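Local coordinates for Mll7089 protein (Mesorhizobium loti, PDB 2OZ8) that is of unknown function but has the fold of the mandelate racemase branch of the enolase superfamily, and probably binds magnesium, perhaps acting as a hydro-lyase, at residues A118-L122 against H123-G127; P56-D59 against Q60-E64; F142-D145 against D146-V150; E205-T208 against K209-I213. All coordinates share one frame; numbering follows the deposited sequence.

Contact 1: A118-L122 against H123-G127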
# COMPACT_ATOMS: atom_id res chain seq x y z
N ALA A 118 5.32 47.25 -12.03
CA ALA A 118 5.07 46.78 -13.40
C ALA A 118 3.96 47.59 -14.01
O ALA A 118 3.66 47.43 -15.18
CB ALA A 118 4.74 45.24 -13.45
N GLY A 119 3.33 48.46 -13.22
CA GLY A 119 2.24 49.30 -13.73
C GLY A 119 0.99 48.48 -13.99
O GLY A 119 0.38 48.58 -15.07
N LEU A 120 0.64 47.63 -13.02
CA LEU A 120 -0.48 46.72 -13.18
C LEU A 120 -1.22 46.51 -11.87
O LEU A 120 -0.61 46.58 -10.78
CB LEU A 120 -0.02 45.34 -13.71
CG LEU A 120 0.59 45.18 -15.12
CD1 LEU A 120 1.25 43.78 -15.32
CD2 LEU A 120 -0.44 45.45 -16.21
N PRO A 121 -2.54 46.21 -11.99
CA PRO A 121 -3.32 45.61 -10.89
C PRO A 121 -2.77 44.22 -10.58
O PRO A 121 -2.41 43.48 -11.50
CB PRO A 121 -4.73 45.48 -11.49
CG PRO A 121 -4.73 46.29 -12.82
CD PRO A 121 -3.31 46.35 -13.24
N LEU A 122 -2.71 43.87 -9.30
CA LEU A 122 -2.15 42.55 -8.91
C LEU A 122 -2.70 41.31 -9.66
O LEU A 122 -1.92 40.51 -10.18
CB LEU A 122 -2.17 42.37 -7.39
CG LEU A 122 -1.55 41.07 -6.87
CD1 LEU A 122 -0.04 40.92 -7.25
CD2 LEU A 122 -1.74 41.00 -5.40
N HIS A 123 -4.01 41.18 -9.75
CA HIS A 123 -4.62 40.06 -10.46
C HIS A 123 -4.19 39.88 -11.93
O HIS A 123 -4.00 38.74 -12.40
CB HIS A 123 -6.15 40.08 -10.32
CG HIS A 123 -6.84 41.16 -11.09
ND1 HIS A 123 -7.45 40.94 -12.31
CD2 HIS A 123 -7.04 42.47 -10.79
CE1 HIS A 123 -8.01 42.07 -12.73
NE2 HIS A 123 -7.76 43.01 -11.83
N VAL A 124 -4.06 40.99 -12.65
CA VAL A 124 -3.58 40.93 -14.05
C VAL A 124 -2.14 40.38 -14.07
O VAL A 124 -1.82 39.47 -14.83
CB VAL A 124 -3.68 42.32 -14.77
CG1 VAL A 124 -3.10 42.23 -16.19
CG2 VAL A 124 -5.16 42.85 -14.77
N LEU A 125 -1.29 40.92 -13.21
CA LEU A 125 0.06 40.38 -13.02
C LEU A 125 -0.01 38.87 -12.64
O LEU A 125 0.86 38.08 -13.07
CB LEU A 125 0.83 41.16 -11.94
CG LEU A 125 2.25 40.71 -11.61
CD1 LEU A 125 3.29 40.92 -12.80
CD2 LEU A 125 2.73 41.42 -10.31
N LEU A 126 -1.04 38.49 -11.87
CA LEU A 126 -1.19 37.07 -11.46
C LEU A 126 -1.70 36.17 -12.60
O LEU A 126 -1.82 34.97 -12.41
CB LEU A 126 -2.00 36.89 -10.17
CG LEU A 126 -1.34 37.51 -8.92
CD1 LEU A 126 -2.22 37.38 -7.70
CD2 LEU A 126 0.12 36.98 -8.69
N GLY A 127 -1.93 36.78 -13.77
CA GLY A 127 -2.40 36.09 -14.96
C GLY A 127 -3.93 36.00 -15.09
O GLY A 127 -4.42 35.22 -15.89
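Leu122 and Leu126 form the tight part of this helical turn. Their side chains run at a slant to each other, and Leu126 CD1 comes to 3.8 Å from Leu122 CG. Leu122 has CG anti to its backbone N (chi1 -177°), which sends CD1 across to Leu126 CG at 4.0 Å and to Leu125 CD2 at 4.2 Å. The backbone ties the turn. Leu126 N donates to Leu122 O at 2.8 Å, and Leu125 N gives a nearly straight bond to the O of Pro121, the N-cap residue. Gly127 ends the turn with a Schellman motif. The other side is looser. Leu120 CD2 meets Val124 CG1 at 4.2 Å, and Pro121 CG lies alongside Val124 CG2. Both Leu120 and Val124 are partly exposed, and Arg79 and Ala82 of the second subunit pack on them. Putting an alanine at Leu126 would probably open a gap beside Leu122 and leave Met306 and Trp111 less well packed. The buried face meets two helices: Leu122 and Leu126 both touch Trp111 of helix 103-118, and they also pack on His305, Met306 and Ala309 of helix 304-309.

Contact 2: P56-D59 against Q60-E64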
# COMPACT_ATOMS: atom_id res chain seq x y z
N PRO A 56 -1.95 40.11 21.68
CA PRO A 56 -1.78 41.40 21.00
C PRO A 56 -0.35 41.50 20.46
O PRO A 56 0.51 40.71 20.83
CB PRO A 56 -2.01 42.45 22.11
CG PRO A 56 -2.20 41.68 23.37
CD PRO A 56 -1.95 40.23 23.14
N LEU A 57 -0.13 42.48 19.59
CA LEU A 57 1.19 42.74 19.07
C LEU A 57 2.07 43.38 20.14
O LEU A 57 1.57 44.09 21.00
CB LEU A 57 1.10 43.64 17.84
CG LEU A 57 0.62 42.94 16.58
CD1 LEU A 57 0.38 43.92 15.47
CD2 LEU A 57 1.65 41.90 16.16
N PRO A 58 3.38 43.14 20.09
CA PRO A 58 4.19 43.97 20.97
C PRO A 58 4.18 45.45 20.48
O PRO A 58 3.46 45.79 19.51
CB PRO A 58 5.59 43.34 20.86
CG PRO A 58 5.61 42.66 19.56
CD PRO A 58 4.19 42.21 19.29
N ASP A 59 4.96 46.31 21.15
CA ASP A 59 5.05 47.73 20.78
C ASP A 59 5.55 47.93 19.36
O ASP A 59 6.35 47.15 18.87
CB ASP A 59 5.98 48.46 21.72
CG ASP A 59 5.44 48.57 23.11
OD1 ASP A 59 4.22 48.40 23.33
OD2 ASP A 59 6.27 48.83 24.00
N GLN A 60 5.07 48.98 18.70
CA GLN A 60 5.52 49.33 17.36
C GLN A 60 7.02 49.13 17.30
O GLN A 60 7.51 48.54 16.36
CB GLN A 60 5.17 50.80 17.05
CG GLN A 60 5.04 51.21 15.58
CD GLN A 60 4.06 52.43 15.36
OE1 GLN A 60 2.78 52.35 15.53
NE2 GLN A 60 4.67 53.56 14.94
N GLN A 61 7.74 49.59 18.32
CA GLN A 61 9.19 49.54 18.34
C GLN A 61 9.75 48.09 18.40
O GLN A 61 10.79 47.79 17.81
CB GLN A 61 9.74 50.42 19.50
CG GLN A 61 11.26 50.72 19.44
CD GLN A 61 11.82 51.43 20.72
OE1 GLN A 61 11.58 52.62 20.97
NE2 GLN A 61 12.60 50.70 21.49
N GLU A 62 9.07 47.22 19.15
CA GLU A 62 9.47 45.83 19.22
C GLU A 62 9.29 45.19 17.81
O GLU A 62 10.20 44.53 17.31
CB GLU A 62 8.70 45.12 20.34
CG GLU A 62 9.18 43.71 20.73
CD GLU A 62 10.73 43.54 20.92
OE1 GLU A 62 11.50 44.51 21.24
OE2 GLU A 62 11.18 42.39 20.72
N ILE A 63 8.15 45.46 17.15
CA ILE A 63 7.88 44.99 15.79
C ILE A 63 8.98 45.45 14.79
O ILE A 63 9.50 44.65 13.99
CB ILE A 63 6.49 45.47 15.32
CG1 ILE A 63 5.39 45.02 16.29
CG2 ILE A 63 6.18 44.92 13.93
CD1 ILE A 63 3.96 45.53 15.98
N GLU A 64 9.32 46.74 14.85
CA GLU A 64 10.34 47.31 13.99
C GLU A 64 11.73 46.67 14.21
O GLU A 64 12.45 46.42 13.26
CB GLU A 64 10.40 48.84 14.13
CG GLU A 64 9.35 49.54 13.32
CD GLU A 64 9.21 51.08 13.54
OE1 GLU A 64 9.64 51.62 14.60
OE2 GLU A 64 8.66 51.75 12.61
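Pro58 lays its ring across the side chain of Glu62 at about a right angle, with Pro58 CB 3.6 Å from Glu62 CG. The glutamate chain starts anti to its backbone N and then bends at chi2 (46°). Its aliphatic part therefore serves the proline, while the carboxylate leads away to a salt bridge with Arg363 of the third subunit. Pro58 also touches Ile63, CG to CG1 at 4.0 Å. Ile63 has CG1 beside its backbone N (chi1 -56°), which carries CD1 back over the loop to within 3.9 Å of Leu57 CB. Leu57 and Ile63 cross at about a right angle. Pro58 precedes the N-cap residue Asp59, so its contact with Ile63 is a hydrophobic staple at the start of helix 60-70. This helix follows strand 45-52 of the antiparallel sheet, in the N-terminal capping domain common to the enolase superfamily. Asp59 caps by position alone. Its side chain makes no capping bond; OD1 instead takes a salt bridge from Arg362 and a hydrogen bond from Arg363 N. The main chain does the work: Ile63 N donates to Asp59 O at 3.0 Å and 167°, and Glu62 N adds a weak bond to the same oxygen. Leu57 and Ile63 both touch Ala34 of strand 27-40, and Arg12 of strand 5-17 donates to the carbonyls of Leu57 and Pro58.

Contact 3: F142-D145 against D146-V150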
# COMPACT_ATOMS: atom_id res chain seq x y z
N PHE A 142 -20.07 32.07 16.30
CA PHE A 142 -20.29 31.08 17.33
C PHE A 142 -20.71 31.70 18.66
O PHE A 142 -21.41 31.08 19.46
CB PHE A 142 -19.01 30.25 17.52
CG PHE A 142 -19.21 29.02 18.35
CD1 PHE A 142 -19.73 27.84 17.76
CD2 PHE A 142 -18.90 29.04 19.70
CE1 PHE A 142 -19.92 26.66 18.51
CE2 PHE A 142 -19.08 27.88 20.49
CZ PHE A 142 -19.61 26.68 19.90
N HIS A 143 -20.27 32.93 18.92
CA HIS A 143 -20.48 33.52 20.24
C HIS A 143 -21.60 34.53 20.22
O HIS A 143 -22.05 35.00 21.27
CB HIS A 143 -19.19 34.12 20.75
CG HIS A 143 -18.16 33.10 21.05
ND1 HIS A 143 -18.32 32.17 22.05
CD2 HIS A 143 -16.98 32.82 20.47
CE1 HIS A 143 -17.27 31.36 22.08
NE2 HIS A 143 -16.44 31.74 21.13
N LEU A 144 -22.06 34.83 19.01
CA LEU A 144 -23.18 35.75 18.79
C LEU A 144 -24.48 35.30 19.47
O LEU A 144 -24.83 34.12 19.41
CB LEU A 144 -23.39 35.92 17.28
CG LEU A 144 -23.11 37.31 16.67
CD1 LEU A 144 -22.00 38.07 17.40
CD2 LEU A 144 -22.82 37.25 15.19
N ASP A 145 -25.20 36.23 20.10
CA ASP A 145 -26.56 35.93 20.57
C ASP A 145 -27.47 35.73 19.37
O ASP A 145 -27.21 36.29 18.30
CB ASP A 145 -27.11 36.99 21.56
CG ASP A 145 -27.27 38.39 20.93
OD1 ASP A 145 -28.37 38.73 20.43
OD2 ASP A 145 -26.28 39.18 20.94
N ASP A 146 -28.51 34.92 19.54
CA ASP A 146 -29.49 34.67 18.48
C ASP A 146 -29.97 35.93 17.77
O ASP A 146 -30.12 35.91 16.54
CB ASP A 146 -30.66 33.79 18.96
CG ASP A 146 -30.24 32.32 19.15
OD1 ASP A 146 -29.10 31.97 18.73
OD2 ASP A 146 -31.03 31.50 19.71
N ASP A 147 -30.13 37.03 18.50
CA ASP A 147 -30.51 38.28 17.86
C ASP A 147 -29.45 38.87 16.95
O ASP A 147 -29.77 39.32 15.86
CB ASP A 147 -30.96 39.38 18.84
CG ASP A 147 -31.26 40.71 18.11
OD1 ASP A 147 -32.34 40.76 17.46
OD2 ASP A 147 -30.42 41.67 18.11
N ALA A 148 -28.20 38.90 17.42
CA ALA A 148 -27.10 39.41 16.57
C ALA A 148 -26.85 38.58 15.29
O ALA A 148 -26.52 39.14 14.25
CB ALA A 148 -25.84 39.53 17.37
N PHE A 149 -27.02 37.26 15.38
CA PHE A 149 -26.89 36.33 14.28
C PHE A 149 -27.90 36.60 13.13
O PHE A 149 -27.49 36.78 11.98
CB PHE A 149 -26.98 34.91 14.87
CG PHE A 149 -26.97 33.78 13.88
CD1 PHE A 149 -25.78 33.10 13.58
CD2 PHE A 149 -28.16 33.31 13.33
CE1 PHE A 149 -25.76 31.98 12.69
CE2 PHE A 149 -28.18 32.23 12.45
CZ PHE A 149 -26.97 31.55 12.13
N VAL A 150 -29.20 36.66 13.43
CA VAL A 150 -30.16 36.89 12.32
C VAL A 150 -29.95 38.27 11.73
O VAL A 150 -30.11 38.51 10.52
CB VAL A 150 -31.69 36.60 12.66
CG1 VAL A 150 -31.90 36.35 14.07
CG2 VAL A 150 -32.60 37.77 12.19
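The carboxylates of Asp145 and Asp147 lie side by side, point the same way and are nearly coplanar, their planes 10° apart. Asp145 OD1 is 4.3 Å from Asp147 OD2, so two like charges share the start of helix 146-158. Asp145 is the N-cap. Its CG sits between the backbone N and the carbonyl carbon (chi1 63°), which swings the carboxylate forward over the first turn. There OD1 accepts from Ala148 N at 3.0 Å, with the donor well above the carboxylate plane, and touches Asp147 CB at 3.1 Å. The other oxygen, Asp145 OD2, rests 3.6 Å from Ala148 CB. Leu144 approaches the same methyl from the loop side, with Leu144 CG 3.6 Å from Ala148 CB. Phe149 N closes the turn with a bond of 3.1 Å to Asp145 O. The Phe149 ring leads away from the loop to pack on helix 173-184 and meets Phe153 edge-to-face. This is a capped helix start after barrel strand 132-138, in a beta/alpha-barrel of the enolase type. Asp146 turns the other way and forms salt bridges with Arg178 and Arg179. Three acidic groups at a helix N-terminus probably interact favourably with the partial positive charge there. That charge and the capping bond would probably help keep Asp145 ionised, whereas the nearby carboxylate of Asp147 would tend to oppose this.

Contact 4: E205-T208 against K209-I213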
# COMPACT_ATOMS: atom_id res chain seq x y z
N GLU A 205 -18.28 10.91 14.46
CA GLU A 205 -19.15 11.99 14.96
C GLU A 205 -19.44 13.05 13.89
O GLU A 205 -20.61 13.37 13.67
CB GLU A 205 -18.52 12.68 16.16
CG GLU A 205 -19.41 13.77 16.73
CD GLU A 205 -18.67 14.69 17.71
OE1 GLU A 205 -17.43 14.58 17.89
OE2 GLU A 205 -19.34 15.52 18.32
N ALA A 206 -18.42 13.55 13.18
CA ALA A 206 -18.67 14.46 12.01
C ALA A 206 -19.67 13.85 11.04
O ALA A 206 -20.67 14.46 10.69
CB ALA A 206 -17.42 14.80 11.28
N LEU A 207 -19.40 12.60 10.65
CA LEU A 207 -20.25 11.92 9.69
C LEU A 207 -21.71 11.69 10.15
O LEU A 207 -22.63 11.87 9.37
CB LEU A 207 -19.57 10.63 9.23
CG LEU A 207 -20.18 9.76 8.15
CD1 LEU A 207 -20.96 10.47 7.05
CD2 LEU A 207 -19.03 9.01 7.57
N THR A 208 -21.93 11.31 11.40
CA THR A 208 -23.31 11.14 11.88
C THR A 208 -24.02 12.47 12.05
O THR A 208 -25.20 12.55 11.82
CB THR A 208 -23.39 10.32 13.20
OG1 THR A 208 -22.78 11.05 14.25
CG2 THR A 208 -22.64 8.98 13.04
N LYS A 209 -23.29 13.51 12.40
CA LYS A 209 -23.84 14.88 12.40
C LYS A 209 -24.19 15.39 11.00
O LYS A 209 -25.27 15.95 10.78
CB LYS A 209 -22.91 15.81 13.19
CG LYS A 209 -23.04 15.47 14.69
CD LYS A 209 -22.26 16.32 15.59
CE LYS A 209 -22.31 15.74 16.96
NZ LYS A 209 -21.74 16.69 17.96
N LEU A 210 -23.31 15.16 10.03
CA LEU A 210 -23.65 15.47 8.65
C LEU A 210 -24.90 14.72 8.17
O LEU A 210 -25.75 15.29 7.45
CB LEU A 210 -22.45 15.23 7.72
CG LEU A 210 -21.31 16.23 8.02
CD1 LEU A 210 -19.99 15.83 7.39
CD2 LEU A 210 -21.74 17.66 7.63
N VAL A 211 -25.05 13.47 8.58
CA VAL A 211 -26.25 12.72 8.20
C VAL A 211 -27.51 13.36 8.84
O VAL A 211 -28.52 13.59 8.14
CB VAL A 211 -26.12 11.21 8.60
CG1 VAL A 211 -27.50 10.50 8.53
CG2 VAL A 211 -25.05 10.51 7.75
N ALA A 212 -27.42 13.69 10.13
CA ALA A 212 -28.54 14.24 10.86
C ALA A 212 -28.97 15.55 10.26
O ALA A 212 -30.17 15.78 10.04
CB ALA A 212 -28.21 14.41 12.29
N ILE A 213 -27.99 16.40 9.94
CA ILE A 213 -28.23 17.68 9.26
C ILE A 213 -28.91 17.50 7.93
O ILE A 213 -29.77 18.27 7.55
CB ILE A 213 -26.90 18.48 9.09
CG1 ILE A 213 -26.41 19.00 10.45
CG2 ILE A 213 -27.03 19.54 7.99
CD1 ILE A 213 -24.92 19.21 10.51
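The flat group here is the Glu205 carboxylate, gripped at both of its oxygens. Glu205 OE2 accepts from Lys209 NZ at 2.7 Å through its anti lone pair, on the side away from OE1, and the two form a salt bridge. OE1 accepts from Thr202 N, so the carboxylate is held from two directions and its rotation is restricted. The lysine chain is extended beyond CG and slants across the glutamate, with Lys209 CE 3.5 Å from Glu205 CG. This is the i to i+4 pairing of one helical turn. With a methionine in place of Lys209, OE2 of Glu205 would probably be left without its positive mate, and the carboxylate, still bonded to Thr202 N, would be freer to turn. Helix 203-215 is the crossover helix of a beta-alpha-beta unit, between parallel strands 192-196 and 222-224 of the barrel. Leu210 and Ile213 face Ile195 of the first strand. Glu205 O has two donors. Lys209 N comes nearly straight at 3.0 Å, and Thr208 OG1 comes at 3.2 Å, tilted 26° from the carbonyl plane. The hydroxyl reaches back because OG1 sits between the backbone N and the carbonyl carbon (chi1 66°). Further round, Leu207 CD1 meets Val211 CG2 at 4.1 Å, and Val211 N bonds to Leu207 O at 3.0 Å. Leu207 packs on Leu238 and Ala241 of helix 232-241, while Thr243 of the fourth subunit touches Leu207 and Thr208.

Overall arrangement
The contacts run along the chain in the order 2, 1, 3, 4, none touching another. Contacts 3 and 4 are nearest, with centres about 23 Å and nearest atoms about 10 Å apart. Both belong to helices around the barrel, and helix 173-184 packs against each. Contact 2 lies with the N-terminal antiparallel sheet, its centre about 33 Å from that of contact 3. Contact 1 lies about 43 Å from contact 4 between centres, across the chain's centre. In this superfamily the active site lies at the C-terminal ends of the barrel strands. No residue of the four contacts is assigned to the probable magnesium site. Contacts 1, 2 and 4 meet other subunits.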